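Local coordinates for protein endolysin (Clostridium phage phictp1, PDB 5A6S) that probably anchors a phage lytic enzyme to the clostridial cell wall, being the truncated cell wall binding domain of an endolysin, at residues M1-Y7 and V39-V45; A11-A15 and R65-M69. The protein carries 1 engineered substitution. All coordinates share one frame; numbering follows the deposited sequence.

Two levels of one small alpha/beta domain are sampled here. Contact 1 pairs the inner strands 3-7 and 41-45 of a parallel sheet, near the middle of the chain, through a run of backbone hydrogen bonds between mostly buried residues; E2 and K40 form its exposed end. Contact 2 joins segments 11-15 and 65-69 of helices 11-23 and 65-77, farther from the centre. No direct hydrogen bond crosses it: two waters and small apolar surfaces link the helices, and D21 of the second subunit bridges R14 and R65. The contacts, centres about 16 Å apart, meet at V45, whose CG1 lies 3.7 Å from A15 CB and 3.7 Å from T68 CG2. Backbone pairing within the sheet thus contrasts with water-bridged, partly charged packing at the subunit interface.

Contact 1 of 2, residues M1-Y7 and V39-V45; sequences MENLVVY and VKNVYAV. Engineered in segment 1-7: M1 (natural residue Val).
The Y43 ring meets the neighbouring strand with its edge: L4 O lies near the ring plane on that side, 4.0 Å from Y43 CD1. The side-chain amides of N3 and N41 run side by side and point the same way, their planes 24° apart. Beneath these groups the backbone follows the ladder of a parallel sheet, in which N41 and Y43 each bond to the two residues flanking their partner. Y43 N donates to L4 O (2.9 Å), while V6 N donates to Y43 O (2.9 Å). Before the strands begin, K40 N already binds the carbonyl O of M1, an engineered residue. On the face of L4 and V6, V39 crosses L4 at about a right angle, V39 CG1 to L4 CB 3.9 Å, and V6 CG2 touches V42 CG1 at 4.1 Å. On the other face, V5 CG1 meets V45 CG2 (3.8 Å); the V45 branch gets there by standing beside its own backbone N, with CG1 anti to it (chi1 173°). Strand 27-29 continues the sheet beyond 3-7, and strand 58-60 lies beyond 41-45. Helix 11-23 covers V5 and Y7, helix 65-77 packs on V45, and Y43 OH bonds to Y75.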
loop_
_atom_site.group_PDB
_atom_site.type_symbol
_atom_site.label_atom_id
_atom_site.label_comp_id
_atom_site.label_asym_id
_atom_site.label_seq_id
_atom_site.Cartn_x
_atom_site.Cartn_y
_atom_site.Cartn_z
ATOM N N MET B 1 -23.930 5.129 -1.613
ATOM C CA MET B 1 -22.848 4.131 -1.640
ATOM C C MET B 1 -22.792 3.527 -0.264
ATOM O O MET B 1 -22.822 4.243 0.739
ATOM C CB MET B 1 -21.530 4.856 -2.001
ATOM C CG MET B 1 -20.248 4.034 -2.121
ATOM S SD MET B 1 -18.748 5.102 -2.356
ATOM C CE MET B 1 -18.891 5.855 -3.988
ATOM N N GLU B 2 -22.618 2.207 -0.189
ATOM C CA GLU B 2 -22.664 1.542 1.091
ATOM C C GLU B 2 -21.395 1.781 1.929
ATOM O O GLU B 2 -21.489 1.904 3.158
ATOM C CB GLU B 2 -22.808 0.040 0.872
ATOM C CG GLU B 2 -22.827 -0.781 2.147
ATOM C CD GLU B 2 -24.183 -0.780 2.841
ATOM O OE1 GLU B 2 -25.106 -0.122 2.303
ATOM O OE2 GLU B 2 -24.313 -1.461 3.883
ATOM N N ASN B 3 -20.221 1.764 1.277
ATOM C CA ASN B 3 -18.953 1.874 2.034
ATOM C C ASN B 3 -17.954 2.690 1.258
ATOM O O ASN B 3 -17.864 2.578 0.008
ATOM C CB ASN B 3 -18.331 0.491 2.290
ATOM C CG ASN B 3 -19.149 -0.414 3.186
ATOM O OD1 ASN B 3 -19.360 -0.172 4.387
ATOM N ND2 ASN B 3 -19.533 -1.565 2.617
ATOM N N LEU B 4 -17.146 3.454 1.990
ATOM C CA LEU B 4 -16.032 4.197 1.433
ATOM C C LEU B 4 -14.913 4.294 2.486
ATOM O O LEU B 4 -15.186 4.448 3.680
ATOM C CB LEU B 4 -16.509 5.607 1.061
ATOM C CG LEU B 4 -15.578 6.573 0.420
ATOM C CD1 LEU B 4 -15.048 6.088 -0.911
ATOM C CD2 LEU B 4 -16.295 7.899 0.213
ATOM N N VAL B 5 -13.658 4.193 2.019
ATOM C CA VAL B 5 -12.495 4.300 2.860
ATOM C C VAL B 5 -11.663 5.507 2.473
ATOM O O VAL B 5 -11.177 5.645 1.365
ATOM C CB VAL B 5 -11.656 3.022 2.812
ATOM C CG1 VAL B 5 -10.581 3.068 3.883
ATOM C CG2 VAL B 5 -12.532 1.795 3.017
ATOM N N VAL B 6 -11.436 6.358 3.465
ATOM C CA VAL B 6 -10.638 7.590 3.368
ATOM C C VAL B 6 -9.270 7.391 4.039
ATOM O O VAL B 6 -9.140 6.766 5.113
ATOM C CB VAL B 6 -11.321 8.797 4.092
ATOM C CG1 VAL B 6 -10.674 10.120 3.683
ATOM C CG2 VAL B 6 -12.778 8.876 3.760
ATOM N N TYR B 7 -8.264 7.902 3.377
ATOM C CA TYR B 7 -6.871 7.876 3.829
ATOM C C TYR B 7 -6.241 9.253 3.565
ATOM O O TYR B 7 -6.665 9.968 2.665
ATOM C CB TYR B 7 -6.105 6.787 3.090
ATOM C CG TYR B 7 -6.056 7.026 1.636
ATOM C CD1 TYR B 7 -5.061 7.794 1.073
ATOM C CD2 TYR B 7 -7.058 6.559 0.794
ATOM C CE1 TYR B 7 -5.036 8.005 -0.267
ATOM C CE2 TYR B 7 -7.039 6.786 -0.541
ATOM C CZ TYR B 7 -6.060 7.497 -1.082
ATOM O OH TYR B 7 -6.069 7.742 -2.397
ATOM N N VAL B 39 -23.195 8.512 1.903
ATOM C CA VAL B 39 -22.424 7.293 2.116
ATOM C C VAL B 39 -22.876 6.699 3.391
ATOM O O VAL B 39 -22.865 7.343 4.412
ATOM C CB VAL B 39 -20.866 7.537 2.126
ATOM C CG1 VAL B 39 -20.119 6.271 2.509
ATOM C CG2 VAL B 39 -20.449 8.011 0.768
ATOM N N LYS B 40 -23.222 5.430 3.371
ATOM C CA LYS B 40 -23.756 4.800 4.562
ATOM C C LYS B 40 -22.674 4.610 5.643
ATOM O O LYS B 40 -22.868 4.990 6.795
ATOM C CB LYS B 40 -24.378 3.463 4.191
ATOM C CG LYS B 40 -25.329 2.895 5.229
ATOM C CD LYS B 40 -26.762 3.394 5.007
ATOM C CE LYS B 40 -27.800 2.530 5.733
ATOM N NZ LYS B 40 -27.433 2.179 7.147
ATOM N N ASN B 41 -21.537 4.035 5.248
ATOM C CA ASN B 41 -20.400 3.779 6.142
ATOM C C ASN B 41 -19.128 4.427 5.580
ATOM O O ASN B 41 -18.599 4.062 4.508
ATOM C CB ASN B 41 -20.173 2.274 6.383
ATOM C CG ASN B 41 -21.444 1.512 6.788
ATOM O OD1 ASN B 41 -22.010 0.764 5.997
ATOM N ND2 ASN B 41 -21.853 1.660 8.013
ATOM N N VAL B 42 -18.649 5.439 6.292
ATOM C CA VAL B 42 -17.416 6.143 5.965
ATOM C C VAL B 42 -16.330 5.723 6.972
ATOM O O VAL B 42 -16.393 6.032 8.162
ATOM C CB VAL B 42 -17.614 7.645 6.062
ATOM C CG1 VAL B 42 -16.283 8.358 5.861
ATOM C CG2 VAL B 42 -18.616 8.051 4.996
ATOM N N TYR B 43 -15.401 4.923 6.488
ATOM C CA TYR B 43 -14.290 4.463 7.265
ATOM C C TYR B 43 -13.133 5.396 6.980
ATOM O O TYR B 43 -12.939 5.861 5.844
ATOM C CB TYR B 43 -13.914 3.068 6.822
ATOM C CG TYR B 43 -14.834 1.994 7.213
ATOM C CD1 TYR B 43 -15.937 1.693 6.438
ATOM C CD2 TYR B 43 -14.621 1.257 8.358
ATOM C CE1 TYR B 43 -16.760 0.649 6.772
ATOM C CE2 TYR B 43 -15.452 0.216 8.695
ATOM C CZ TYR B 43 -16.516 -0.072 7.873
ATOM O OH TYR B 43 -17.350 -1.058 8.198
ATOM N N ALA B 44 -12.401 5.713 8.035
ATOM C CA ALA B 44 -11.127 6.419 7.903
ATOM C C ALA B 44 -10.051 5.528 8.442
ATOM O O ALA B 44 -10.247 4.901 9.478
ATOM C CB ALA B 44 -11.116 7.697 8.726
ATOM N N VAL B 45 -8.862 5.596 7.815
ATOM C CA VAL B 45 -7.743 4.796 8.210
ATOM C C VAL B 45 -6.526 5.696 8.551
ATOM O O VAL B 45 -6.015 6.418 7.691
ATOM C CB VAL B 45 -7.370 3.711 7.158
ATOM C CG1 VAL B 45 -6.078 3.012 7.567
ATOM C CG2 VAL B 45 -8.474 2.651 7.071
#

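Contact 2 of 2, residues A11-A15 and R65-M69; sequences ADQRA and RYTTM
A11 and R65 meet through a methyl group laid over a guanidinium: A11 CB sits on one face of the R65 group, 3.7 Å from R65 NH1. The R65 chain starts with CG wedged between its backbone N and carbonyl carbon (chi1 66°) and bends at chi3, bringing the NH1 end of the guanidinium over the alanine methyl. A11 CB also lies over the centre of the R14 guanidinium, so one methyl packs against two guanidinium groups. R14 NH2 and R65 NH1 come within 4.5 Å, and both arginines form salt bridges to D21 of the second subunit, an anion that would offset their like charges. In M69, CG leaves anti to the backbone N (chi1 -173°) and a bend at chi2 brings M69 SD to 3.5 Å from A15 CB; chi3 sets only the methyl CE, beside A15. Water joins the helices at D12: D12 OD1 accepts from one water that also donates to R65 O, and from a second, 2.7 Å away, that bonds T68 OG1, itself held by G62 N. Segments 11-15 and 65-69 run nearly parallel, 12° apart, their axes approaching to 9.4 Å. A15 and T68 rest on V45 of strand 41-45, while Y18 of the second subunit packs against A15 and M69, placing this helix pair between sheet and subunit interface.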
loop_
_atom_site.group_PDB
_atom_site.type_symbol
_atom_site.label_atom_id
_atom_site.label_comp_id
_atom_site.label_asym_id
_atom_site.label_seq_id
_atom_site.Cartn_x
_atom_site.Cartn_y
_atom_site.Cartn_z
ATOM N N ALA B 11 1.671 6.269 4.108
ATOM C CA ALA B 11 1.611 4.831 4.456
ATOM C C ALA B 11 0.199 4.355 4.697
ATOM O O ALA B 11 -0.101 3.236 4.421
ATOM C CB ALA B 11 2.430 4.489 5.671
ATOM N N ASP B 12 -0.655 5.186 5.293
ATOM C CA ASP B 12 -2.046 4.753 5.571
ATOM C C ASP B 12 -2.897 4.356 4.320
ATOM O O ASP B 12 -3.838 3.607 4.464
ATOM C CB ASP B 12 -2.784 5.872 6.341
ATOM C CG ASP B 12 -2.166 6.117 7.732
ATOM O OD1 ASP B 12 -1.573 5.142 8.331
ATOM O OD2 ASP B 12 -2.281 7.301 8.193
ATOM N N GLN B 13 -2.588 4.902 3.181
ATOM C CA GLN B 13 -3.226 4.523 1.922
ATOM C C GLN B 13 -3.102 2.976 1.733
ATOM O O GLN B 13 -4.067 2.328 1.287
ATOM C CB GLN B 13 -2.737 5.266 0.772
ATOM C CG GLN B 13 -3.492 4.843 -0.526
ATOM C CD GLN B 13 -3.079 5.557 -1.767
ATOM O OE1 GLN B 13 -2.066 6.196 -1.820
ATOM N NE2 GLN B 13 -3.844 5.379 -2.801
ATOM N N ARG B 14 -1.978 2.410 2.155
ATOM C CA ARG B 14 -1.709 0.948 2.000
ATOM C C ARG B 14 -2.743 0.186 2.774
ATOM O O ARG B 14 -3.380 -0.726 2.234
ATOM C CB ARG B 14 -0.352 0.608 2.547
ATOM C CG ARG B 14 0.812 1.366 1.864
ATOM C CD ARG B 14 2.039 1.215 2.745
ATOM N NE ARG B 14 3.090 2.186 2.381
ATOM C CZ ARG B 14 4.148 2.429 3.160
ATOM N NH1 ARG B 14 4.314 1.748 4.270
ATOM N NH2 ARG B 14 5.070 3.309 2.798
ATOM N N ALA B 15 -2.922 0.586 4.035
ATOM C CA ALA B 15 -3.887 -0.017 4.895
ATOM C C ALA B 15 -5.301 0.202 4.396
ATOM O O ALA B 15 -6.110 -0.745 4.470
ATOM C CB ALA B 15 -3.741 0.464 6.331
ATOM N N ARG B 65 2.403 3.611 11.785
ATOM C CA ARG B 65 1.853 3.121 10.517
ATOM C C ARG B 65 1.611 1.628 10.632
ATOM O O ARG B 65 0.669 1.103 9.982
ATOM C CB ARG B 65 2.784 3.480 9.367
ATOM C CG ARG B 65 4.152 2.764 9.416
ATOM C CD ARG B 65 5.107 3.338 8.434
ATOM N NE ARG B 65 5.287 4.774 8.761
ATOM C CZ ARG B 65 5.637 5.709 7.902
ATOM N NH1 ARG B 65 5.903 5.439 6.620
ATOM N NH2 ARG B 65 5.721 6.984 8.320
ATOM N N TYR B 66 2.459 0.954 11.415
ATOM C CA TYR B 66 2.426 -0.459 11.605
ATOM C C TYR B 66 1.253 -0.912 12.445
ATOM O O TYR B 66 0.581 -1.922 12.114
ATOM C CB TYR B 66 3.719 -1.014 12.190
ATOM C CG TYR B 66 4.963 -0.547 11.424
ATOM C CD1 TYR B 66 5.261 -0.993 10.122
ATOM C CD2 TYR B 66 5.833 0.357 11.973
ATOM C CE1 TYR B 66 6.386 -0.544 9.417
ATOM C CE2 TYR B 66 6.927 0.801 11.278
ATOM C CZ TYR B 66 7.209 0.330 10.016
ATOM O OH TYR B 66 8.324 0.773 9.416
ATOM N N THR B 67 0.948 -0.178 13.517
ATOM C CA THR B 67 -0.184 -0.587 14.354
ATOM C C THR B 67 -1.501 -0.190 13.640
ATOM O O THR B 67 -2.495 -0.825 13.872
ATOM C CB THR B 67 -0.090 -0.005 15.805
ATOM O OG1 THR B 67 0.020 1.413 15.731
ATOM C CG2 THR B 67 1.069 -0.513 16.554
ATOM N N THR B 68 -1.513 0.848 12.814
ATOM C CA THR B 68 -2.680 1.171 12.000
ATOM C C THR B 68 -2.960 -0.011 11.088
ATOM O O THR B 68 -4.075 -0.481 11.000
ATOM C CB THR B 68 -2.458 2.446 11.225
ATOM O OG1 THR B 68 -2.492 3.587 12.149
ATOM C CG2 THR B 68 -3.489 2.612 10.196
ATOM N N MET B 69 -1.909 -0.554 10.488
ATOM C CA MET B 69 -2.115 -1.706 9.592
ATOM C C MET B 69 -2.619 -2.886 10.365
ATOM O O MET B 69 -3.506 -3.616 9.863
ATOM C CB MET B 69 -0.845 -2.043 8.830
ATOM C CG MET B 69 -1.077 -3.151 7.748
ATOM S SD MET B 69 -2.015 -2.621 6.338
ATOM C CE MET B 69 -3.528 -3.521 6.662
HETATM O O HOH W 1 -0.403 2.546 7.889
HETATM O O HOH W 2 -0.875 5.375 10.900
#